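Local coordinates for xanthomonas outer protein D (Xanthomonas euvesicatoria, PDB 2OIX), which probably acts as a deSUMOylating cysteine protease of the Ulp1 family, secreted by the bacterium as a virulence effector and represented here by its inactive catalytic domain, at residues A[12-17]-A[142-147]; A[30-35]-A[64-69]; A[22-27]-A[150-155]. The protein carries 1 engineered substitution. One frame throughout, in Å; residues are numbered along the deposited sequence.

Contact 1 (A[12-17]-A[142-147]); sequences AYTDDL and TGIEVL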
loop_
_atom_site.group_PDB
_atom_site.type_symbol
_atom_site.label_atom_id
_atom_site.label_comp_id
_atom_site.label_asym_id
_atom_site.label_seq_id
_atom_site.Cartn_x
_atom_site.Cartn_y
_atom_site.Cartn_z
ATOM N N ALA A 12 -0.084 -10.079 8.060
ATOM C CA ALA A 12 0.166 -10.218 9.487
ATOM C C ALA A 12 0.766 -8.922 10.055
ATOM O O ALA A 12 0.421 -8.484 11.159
ATOM C CB ALA A 12 1.124 -11.410 9.771
ATOM N N TYR A 13 1.666 -8.321 9.287
ATOM C CA TYR A 13 2.241 -7.052 9.691
ATOM C C TYR A 13 1.177 -5.946 9.724
ATOM O O TYR A 13 1.078 -5.209 10.713
ATOM C CB TYR A 13 3.407 -6.676 8.795
ATOM C CG TYR A 13 4.218 -5.521 9.352
ATOM C CD1 TYR A 13 5.415 -5.741 10.047
ATOM C CD2 TYR A 13 3.768 -4.201 9.210
ATOM C CE1 TYR A 13 6.165 -4.662 10.555
ATOM C CE2 TYR A 13 4.503 -3.131 9.726
ATOM C CZ TYR A 13 5.691 -3.368 10.370
ATOM O OH TYR A 13 6.393 -2.302 10.884
ATOM N N THR A 14 0.367 -5.840 8.682
ATOM C CA THR A 14 -0.618 -4.748 8.658
ATOM C C THR A 14 -1.786 -4.951 9.635
ATOM O O THR A 14 -2.316 -3.968 10.179
ATOM C CB THR A 14 -1.095 -4.386 7.243
ATOM O OG1 THR A 14 -1.784 -5.496 6.669
ATOM C CG2 THR A 14 0.075 -3.945 6.351
ATOM N N ASP A 15 -2.148 -6.216 9.896
ATOM C CA ASP A 15 -3.062 -6.569 10.991
ATOM C C ASP A 15 -2.517 -6.069 12.322
ATOM O O ASP A 15 -3.236 -5.402 13.070
ATOM C CB ASP A 15 -3.295 -8.088 11.074
ATOM C CG ASP A 15 -4.317 -8.587 10.054
ATOM O OD1 ASP A 15 -4.881 -7.764 9.311
ATOM O OD2 ASP A 15 -4.571 -9.816 9.991
ATOM N N ASP A 16 -1.252 -6.384 12.614
ATOM C CA ASP A 16 -0.617 -5.970 13.862
ATOM C C ASP A 16 -0.501 -4.444 13.962
ATOM O O ASP A 16 -0.799 -3.869 15.023
ATOM C CB ASP A 16 0.747 -6.640 14.015
ATOM C CG ASP A 16 1.478 -6.196 15.263
ATOM O OD1 ASP A 16 1.016 -6.527 16.381
ATOM O OD2 ASP A 16 2.515 -5.513 15.132
ATOM N N LEU A 17 -0.074 -3.796 12.871
ATOM C CA LEU A 17 -0.052 -2.331 12.785
ATOM C C LEU A 17 -1.397 -1.714 13.149
ATOM O O LEU A 17 -1.463 -0.810 13.989
ATOM C CB LEU A 17 0.305 -1.852 11.357
ATOM C CG LEU A 17 0.440 -0.334 11.180
ATOM C CD1 LEU A 17 1.457 0.308 12.174
ATOM C CD2 LEU A 17 0.827 -0.065 9.743
ATOM N N THR A 142 7.545 -0.850 5.599
ATOM C CA THR A 142 8.078 0.383 6.128
ATOM C C THR A 142 7.382 1.623 5.594
ATOM O O THR A 142 7.058 2.503 6.398
ATOM C CB THR A 142 9.604 0.495 5.885
ATOM O OG1 THR A 142 10.217 -0.745 6.242
ATOM C CG2 THR A 142 10.178 1.646 6.728
ATOM N N GLY A 143 7.125 1.682 4.286
ATOM C CA GLY A 143 6.410 2.823 3.720
ATOM C C GLY A 143 4.996 2.973 4.307
ATOM O O GLY A 143 4.551 4.108 4.647
ATOM N N ILE A 144 4.310 1.842 4.493
ATOM C CA ILE A 144 2.964 1.865 5.066
ATOM C C ILE A 144 2.973 2.454 6.472
ATOM O O ILE A 144 2.168 3.346 6.765
ATOM C CB ILE A 144 2.314 0.455 5.046
ATOM C CG1 ILE A 144 1.967 0.037 3.580
ATOM C CG2 ILE A 144 1.067 0.453 5.958
ATOM C CD1 ILE A 144 1.536 -1.416 3.453
ATOM N N GLU A 145 3.919 1.983 7.273
ATOM C CA GLU A 145 4.103 2.318 8.698
ATOM C C GLU A 145 4.427 3.820 8.908
ATOM O O GLU A 145 3.795 4.497 9.720
ATOM C CB GLU A 145 5.239 1.473 9.259
ATOM C CG GLU A 145 5.635 1.803 10.698
ATOM C CD GLU A 145 4.990 0.884 11.711
ATOM O OE1 GLU A 145 4.346 -0.102 11.265
ATOM O OE2 GLU A 145 5.148 1.126 12.945
ATOM N N VAL A 146 5.418 4.301 8.159
ATOM C CA VAL A 146 5.817 5.706 8.098
ATOM C C VAL A 146 4.659 6.585 7.685
ATOM O O VAL A 146 4.374 7.567 8.354
ATOM C CB VAL A 146 6.977 5.887 7.101
ATOM C CG1 VAL A 146 7.310 7.344 6.903
ATOM C CG2 VAL A 146 8.257 5.165 7.647
ATOM N N LEU A 147 4.014 6.238 6.575
ATOM C CA LEU A 147 2.912 7.063 6.082
ATOM C C LEU A 147 1.669 7.036 7.032
ATOM O O LEU A 147 1.046 8.093 7.276
ATOM C CB LEU A 147 2.558 6.645 4.657
ATOM C CG LEU A 147 3.531 6.935 3.499
ATOM C CD1 LEU A 147 2.772 6.499 2.139
ATOM C CD2 LEU A 147 3.836 8.445 3.411
#
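Helices 7-20 and 136-153 pack on the same face of the central sheet, and Tyr13, Thr14 and Leu17 of the first meet Ile144 and Glu145 of the second. The two short segments run nearly parallel, at 14°, with axes 11.1 Å apart, so side chains span the gap. Tyr13 OH donates a hydrogen bond to Glu145 OE1 over 3.0 Å. The hydroxyl comes from above the carboxylate plane, 74° out of it. The Glu145 chain bends at chi2 (97°), which places Glu145 CD 3.6 Å from Tyr13 OH. Glu145 OE1 is also pressed closely by a methyl group, Leu17 CD1, at 3.1 Å. The other methyl, Leu17 CD2, touches Ile144 CG2 at 3.8 Å. Next to it, Thr14 CG2 meets Ile144 CD1 at 4.1 Å. Glu145 OE1 also forms a salt bridge with Arg20, and Tyr13 OH has a second hydrogen-bond partner in Arg177. The nearby arginines would probably keep Glu145 ionised. Phe32 of the edge strand lies against the Thr14, Leu17 and Ile144 side chains. This is helix-to-helix packing on one sheet face, as in the Ulp1 catalytic fold, where helix 136-153 would begin with the catalytic cysteine, here an engineered alanine.

Contact 2 (A[30-35]-A[64-69]); sequences LHFADS and IVFLPI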
loop_
_atom_site.group_PDB
_atom_site.type_symbol
_atom_site.label_atom_id
_atom_site.label_comp_id
_atom_site.label_asym_id
_atom_site.label_seq_id
_atom_site.Cartn_x
_atom_site.Cartn_y
_atom_site.Cartn_z
ATOM N N LEU A 30 -7.709 5.241 7.876
ATOM C CA LEU A 30 -6.759 4.317 7.204
ATOM C C LEU A 30 -7.382 2.975 6.886
ATOM O O LEU A 30 -8.128 2.424 7.719
ATOM C CB LEU A 30 -5.548 4.044 8.102
ATOM C CG LEU A 30 -4.782 5.250 8.651
ATOM C CD1 LEU A 30 -3.729 4.833 9.668
ATOM C CD2 LEU A 30 -4.132 6.009 7.539
ATOM N N HIS A 31 -7.069 2.442 5.700
ATOM C CA HIS A 31 -7.404 1.038 5.368
ATOM C C HIS A 31 -6.171 0.325 4.774
ATOM O O HIS A 31 -5.646 0.768 3.747
ATOM C CB HIS A 31 -8.561 0.960 4.386
ATOM C CG HIS A 31 -8.947 -0.445 4.034
ATOM N ND1 HIS A 31 -9.681 -1.243 4.883
ATOM C CD2 HIS A 31 -8.674 -1.202 2.941
ATOM C CE1 HIS A 31 -9.857 -2.429 4.326
ATOM N NE2 HIS A 31 -9.245 -2.435 3.152
ATOM N N PHE A 32 -5.692 -0.726 5.450
ATOM C CA PHE A 32 -4.583 -1.522 4.940
ATOM C C PHE A 32 -5.150 -2.661 4.130
ATOM O O PHE A 32 -5.778 -3.612 4.660
ATOM C CB PHE A 32 -3.686 -2.024 6.095
ATOM C CG PHE A 32 -3.218 -0.920 6.992
ATOM C CD1 PHE A 32 -2.678 0.252 6.452
ATOM C CD2 PHE A 32 -3.327 -1.035 8.377
ATOM C CE1 PHE A 32 -2.244 1.285 7.274
ATOM C CE2 PHE A 32 -2.894 0.015 9.214
ATOM C CZ PHE A 32 -2.349 1.177 8.652
ATOM N N ALA A 33 -5.028 -2.543 2.822
ATOM C CA ALA A 33 -5.613 -3.604 2.013
ATOM C C ALA A 33 -4.828 -4.914 2.066
ATOM O O ALA A 33 -3.582 -4.967 2.282
ATOM C CB ALA A 33 -5.869 -3.166 0.567
ATOM N N ASP A 34 -5.596 -5.992 1.966
ATOM C CA ASP A 34 -5.043 -7.329 1.821
ATOM C C ASP A 34 -4.591 -7.437 0.366
ATOM O O ASP A 34 -5.359 -7.128 -0.554
ATOM C CB ASP A 34 -6.144 -8.360 2.074
ATOM C CG ASP A 34 -5.661 -9.761 1.866
ATOM O OD1 ASP A 34 -5.161 -10.381 2.838
ATOM O OD2 ASP A 34 -5.757 -10.259 0.737
ATOM N N SER A 35 -3.379 -7.918 0.139
ATOM C CA SER A 35 -2.760 -7.936 -1.188
ATOM C C SER A 35 -3.426 -8.884 -2.179
ATOM O O SER A 35 -3.412 -8.637 -3.375
ATOM C CB SER A 35 -1.251 -8.214 -1.079
ATOM O OG SER A 35 -0.999 -9.405 -0.370
ATOM N N ILE A 64 -8.300 6.569 3.004
ATOM C CA ILE A 64 -6.846 6.532 2.739
ATOM C C ILE A 64 -6.439 5.062 2.717
ATOM O O ILE A 64 -6.393 4.430 3.720
ATOM C CB ILE A 64 -6.010 7.324 3.740
ATOM C CG1 ILE A 64 -6.365 8.807 3.669
ATOM C CG2 ILE A 64 -4.515 7.177 3.414
ATOM C CD1 ILE A 64 -5.721 9.692 4.666
ATOM N N VAL A 65 -6.169 4.526 1.542
ATOM C CA VAL A 65 -6.051 3.079 1.384
ATOM C C VAL A 65 -4.653 2.757 0.900
ATOM O O VAL A 65 -4.193 3.363 -0.120
ATOM C CB VAL A 65 -7.083 2.590 0.334
ATOM C CG1 VAL A 65 -7.037 1.091 0.171
ATOM C CG2 VAL A 65 -8.506 2.988 0.773
ATOM N N PHE A 66 -3.974 1.855 1.633
ATOM C CA PHE A 66 -2.666 1.292 1.295
ATOM C C PHE A 66 -2.818 -0.038 0.590
ATOM O O PHE A 66 -3.274 -1.023 1.201
ATOM C CB PHE A 66 -1.817 1.133 2.592
ATOM C CG PHE A 66 -1.659 2.423 3.295
ATOM C CD1 PHE A 66 -0.508 3.199 3.086
ATOM C CD2 PHE A 66 -2.715 2.937 4.095
ATOM C CE1 PHE A 66 -0.394 4.490 3.685
ATOM C CE2 PHE A 66 -2.591 4.179 4.705
ATOM C CZ PHE A 66 -1.406 4.944 4.519
ATOM N N LEU A 67 -2.409 -0.080 -0.678
ATOM C CA LEU A 67 -2.612 -1.256 -1.519
ATOM C C LEU A 67 -1.284 -1.843 -1.912
ATOM O O LEU A 67 -0.556 -1.248 -2.727
ATOM C CB LEU A 67 -3.335 -0.862 -2.808
ATOM C CG LEU A 67 -4.700 -0.165 -2.582
ATOM C CD1 LEU A 67 -4.776 1.178 -3.262
ATOM C CD2 LEU A 67 -5.836 -1.006 -3.074
ATOM N N PRO A 68 -0.916 -2.977 -1.291
ATOM C CA PRO A 68 0.343 -3.623 -1.678
ATOM C C PRO A 68 0.099 -4.245 -3.071
ATOM O O PRO A 68 -0.927 -4.900 -3.295
ATOM C CB PRO A 68 0.565 -4.670 -0.594
ATOM C CG PRO A 68 -0.402 -4.260 0.572
ATOM C CD PRO A 68 -1.602 -3.708 -0.205
ATOM N N ILE A 69 1.026 -3.989 -3.988
ATOM C CA ILE A 69 0.951 -4.467 -5.366
ATOM C C ILE A 69 1.955 -5.633 -5.523
ATOM O O ILE A 69 3.131 -5.398 -5.489
ATOM C CB ILE A 69 1.257 -3.323 -6.352
ATOM C CG1 ILE A 69 0.344 -2.094 -6.122
ATOM C CG2 ILE A 69 1.124 -3.803 -7.809
ATOM C CD1 ILE A 69 -1.116 -2.341 -6.184
HETATM O O HOH W 1 -1.426 -7.041 -5.056
#
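Leu30, His31 and Phe32 pair in parallel with Ile64, Val65 and Phe66. His31 bonds to the residues on both sides of its partner Val65, as a parallel ladder requires. His31 N donates to Ile64 O at 2.9 Å, and His31 O accepts from Phe66 N at 2.9 Å. Ala33 N donates to Phe66 O at 2.8 Å, so Phe66 bonds to the residues on both sides of Phe32 and completes the last bridge. His31 O also receives a CA-H...O contact from Val65 CA at 3.3 Å.

The side chains alternate between the faces. On one, Phe32 and Phe66 lie side by side and point the same way, with planes 54° apart. Both hold CG anti to the carbonyl carbon (chi1 -53° and -57°), so the two side chains leave the backbone alike. Phe32 CD1 approaches Phe66 CD2 to 3.6 Å. Leu30 CD2 reaches the edge of the Phe66 ring, 3.7 Å from Phe66 CE2. On the other face, Val65 CG1 sits at the edge of the His31 imidazole, 4.0 Å from His31 CD2. Past the ladder, Ala33 O lies against the Pro68 ring. A water donates to both Ser35 O and Pro68 O and bridges the two segments there.

Further out, Leu147 of helix 136-153 packs on Phe66. Asp34 caps the next helix and forms a salt bridge with Arg11, while Ser35 OG bonds to Asp7. Helices 35-40 and 46-57 lie in the connection, so the unit is a beta-alpha-beta crossover. Backbone bonds thus set the register, while apolar and aromatic packing joins the Leu30, Phe32 and Phe66 face to the helices.

Contact 3 (A[22-27]-A[150-155]); sequences RGEPNA and RVLDGT
Asn26 holds its CG anti to the carbonyl carbon (chi1 -54°), on the side from which its amide meets the backbone of Val151. Asn26 itself has a positive phi, 76°, as the third residue of a type II beta turn from Glu24 to Ala27. Asn26 ND2 donates to Val151 O at 3.0 Å, with a bent N-H...O angle of 148°. Val151 O is gripped twice. Gly154 N also donates to Val151 O, at 3.2 Å, and reaches it from the opposite face of the carbonyl plane. That second bond belongs to a Schellman motif, in which Gly154 takes the positive phi and Thr155 N bonds back to Arg150 O. Asp153 OD1 accepts from Thr155 OG1 at 2.8 Å through its syn lone pair, a further tie within the helix end.

Leu152 supplies the apolar part. Leu152 CG meets Glu24 CB at 3.9 Å, and Leu152 CD1 lies 3.8 Å from Ala27 CA, near the Ala27 methyl group as well. Leu152 CA makes a CA-H...O contact with Pro25 O at 3.4 Å. The Leu152 side chain packs against the turn, while the Asn26 amide reaches past it to the carbonyl.

The contact is at the surface. It joins the loop between helix 7-20 and strand 30-32 to the C-terminal end of helix 136-153, with Leu21 touching Leu152 and Leu30 of the edge strand packing on both Val151 and Leu152.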
loop_
_atom_site.group_PDB
_atom_site.type_symbol
_atom_site.label_atom_id
_atom_site.label_comp_id
_atom_site.label_asym_id
_atom_site.label_seq_id
_atom_site.Cartn_x
_atom_site.Cartn_y
_atom_site.Cartn_z
ATOM N N ARG A 22 -4.887 1.427 16.995
ATOM C CA ARG A 22 -6.280 1.514 17.435
ATOM C C ARG A 22 -6.565 2.665 18.407
ATOM O O ARG A 22 -5.914 2.811 19.437
ATOM C CB ARG A 22 -6.730 0.187 18.043
ATOM C CG ARG A 22 -7.441 -0.690 17.044
ATOM C CD ARG A 22 -8.405 -1.599 17.760
ATOM N NE ARG A 22 -7.766 -2.823 18.227
ATOM C CZ ARG A 22 -8.238 -3.609 19.195
ATOM N NH1 ARG A 22 -9.367 -3.307 19.843
ATOM N NH2 ARG A 22 -7.560 -4.704 19.520
ATOM N N GLY A 23 -7.539 3.496 18.051
ATOM C CA GLY A 23 -7.961 4.580 18.933
ATOM C C GLY A 23 -7.192 5.878 18.773
ATOM O O GLY A 23 -7.590 6.896 19.336
ATOM N N GLU A 24 -6.089 5.851 18.015
ATOM C CA GLU A 24 -5.304 7.063 17.770
ATOM C C GLU A 24 -6.092 8.056 16.913
ATOM O O GLU A 24 -6.911 7.642 16.084
ATOM C CB GLU A 24 -3.966 6.741 17.097
ATOM C CG GLU A 24 -3.045 5.825 17.893
ATOM C CD GLU A 24 -2.241 6.555 18.956
ATOM O OE1 GLU A 24 -2.653 7.655 19.396
ATOM O OE2 GLU A 24 -1.186 6.014 19.357
ATOM N N PRO A 25 -5.881 9.370 17.147
ATOM C CA PRO A 25 -6.371 10.423 16.227
ATOM C C PRO A 25 -6.166 10.066 14.753
ATOM O O PRO A 25 -5.037 9.806 14.321
ATOM C CB PRO A 25 -5.507 11.650 16.578
ATOM C CG PRO A 25 -4.703 11.270 17.846
ATOM C CD PRO A 25 -5.213 9.938 18.336
ATOM N N ASN A 26 -7.262 10.049 14.005
ATOM C CA ASN A 26 -7.276 9.788 12.574
ATOM C C ASN A 26 -7.095 8.324 12.124
ATOM O O ASN A 26 -7.112 8.080 10.936
ATOM C CB ASN A 26 -6.234 10.642 11.815
ATOM C CG ASN A 26 -6.359 12.117 12.089
ATOM O OD1 ASN A 26 -7.462 12.641 12.265
ATOM N ND2 ASN A 26 -5.221 12.809 12.113
ATOM N N ALA A 27 -6.914 7.365 13.042
ATOM C CA ALA A 27 -6.683 5.974 12.615
ATOM C C ALA A 27 -7.844 5.370 11.766
ATOM O O ALA A 27 -7.612 4.477 10.938
ATOM C CB ALA A 27 -6.409 5.119 13.769
ATOM N N ARG A 150 2.254 9.437 9.775
ATOM C CA ARG A 150 2.071 10.812 9.305
ATOM C C ARG A 150 0.586 11.187 9.226
ATOM O O ARG A 150 0.226 12.334 9.470
ATOM C CB ARG A 150 2.771 11.012 7.954
ATOM C CG ARG A 150 4.292 10.838 8.092
ATOM C CD ARG A 150 5.024 11.199 6.795
ATOM N NE ARG A 150 6.465 10.936 6.920
ATOM C CZ ARG A 150 7.328 10.925 5.908
ATOM N NH1 ARG A 150 6.928 11.184 4.713
ATOM N NH2 ARG A 150 8.637 10.650 6.090
ATOM N N VAL A 151 -0.277 10.232 8.908
ATOM C CA VAL A 151 -1.724 10.531 8.887
ATOM C C VAL A 151 -2.137 10.807 10.350
ATOM O O VAL A 151 -2.797 11.795 10.639
ATOM C CB VAL A 151 -2.549 9.417 8.251
ATOM C CG1 VAL A 151 -4.043 9.700 8.430
ATOM C CG2 VAL A 151 -2.168 9.243 6.705
ATOM N N LEU A 152 -1.685 9.962 11.276
ATOM C CA LEU A 152 -2.050 10.097 12.683
ATOM C C LEU A 152 -1.614 11.426 13.260
ATOM O O LEU A 152 -2.347 12.043 14.044
ATOM C CB LEU A 152 -1.386 8.987 13.497
ATOM C CG LEU A 152 -2.160 7.699 13.817
ATOM C CD1 LEU A 152 -3.139 7.214 12.734
ATOM C CD2 LEU A 152 -1.184 6.598 14.204
ATOM N N ASP A 153 -0.402 11.856 12.900
ATOM C CA ASP A 153 0.144 13.029 13.561
ATOM C C ASP A 153 -0.125 14.295 12.773
ATOM O O ASP A 153 0.293 15.386 13.176
ATOM C CB ASP A 153 1.618 12.827 13.938
ATOM C CG ASP A 153 2.577 13.001 12.772
ATOM O OD1 ASP A 153 2.143 13.278 11.638
ATOM O OD2 ASP A 153 3.808 12.837 12.996
ATOM N N GLY A 154 -0.859 14.126 11.674
ATOM C CA GLY A 154 -1.295 15.205 10.789
ATOM C C GLY A 154 -0.178 15.935 10.034
ATOM O O GLY A 154 -0.272 17.161 9.840
ATOM N N THR A 155 0.893 15.227 9.657
ATOM C CA THR A 155 1.941 15.808 8.813
ATOM C C THR A 155 1.882 15.270 7.357
ATOM O O THR A 155 2.545 15.801 6.453
ATOM C CB THR A 155 3.305 15.606 9.436
ATOM O OG1 THR A 155 3.573 14.202 9.462
ATOM C CG2 THR A 155 3.300 16.204 10.882
#

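In the fold
From the N terminus, helix 7-20 gives the first segment of contact 1, the following loop that of contact 3, and strand 30-32 with the residues after it that of contact 2. Contact 2 closes first, at 64-69, across a helical connection. It is nested within the long loops closed by contact 1 at 142-147 and by contact 3 at 150-155. Those two loops cross, because their segments alternate along the chain, and both end on helix 136-153. Contact 2 touches both others, chiefly through side chains of its edge strand. Together they join the N-terminal helix, the sheet edge and helix 136-153.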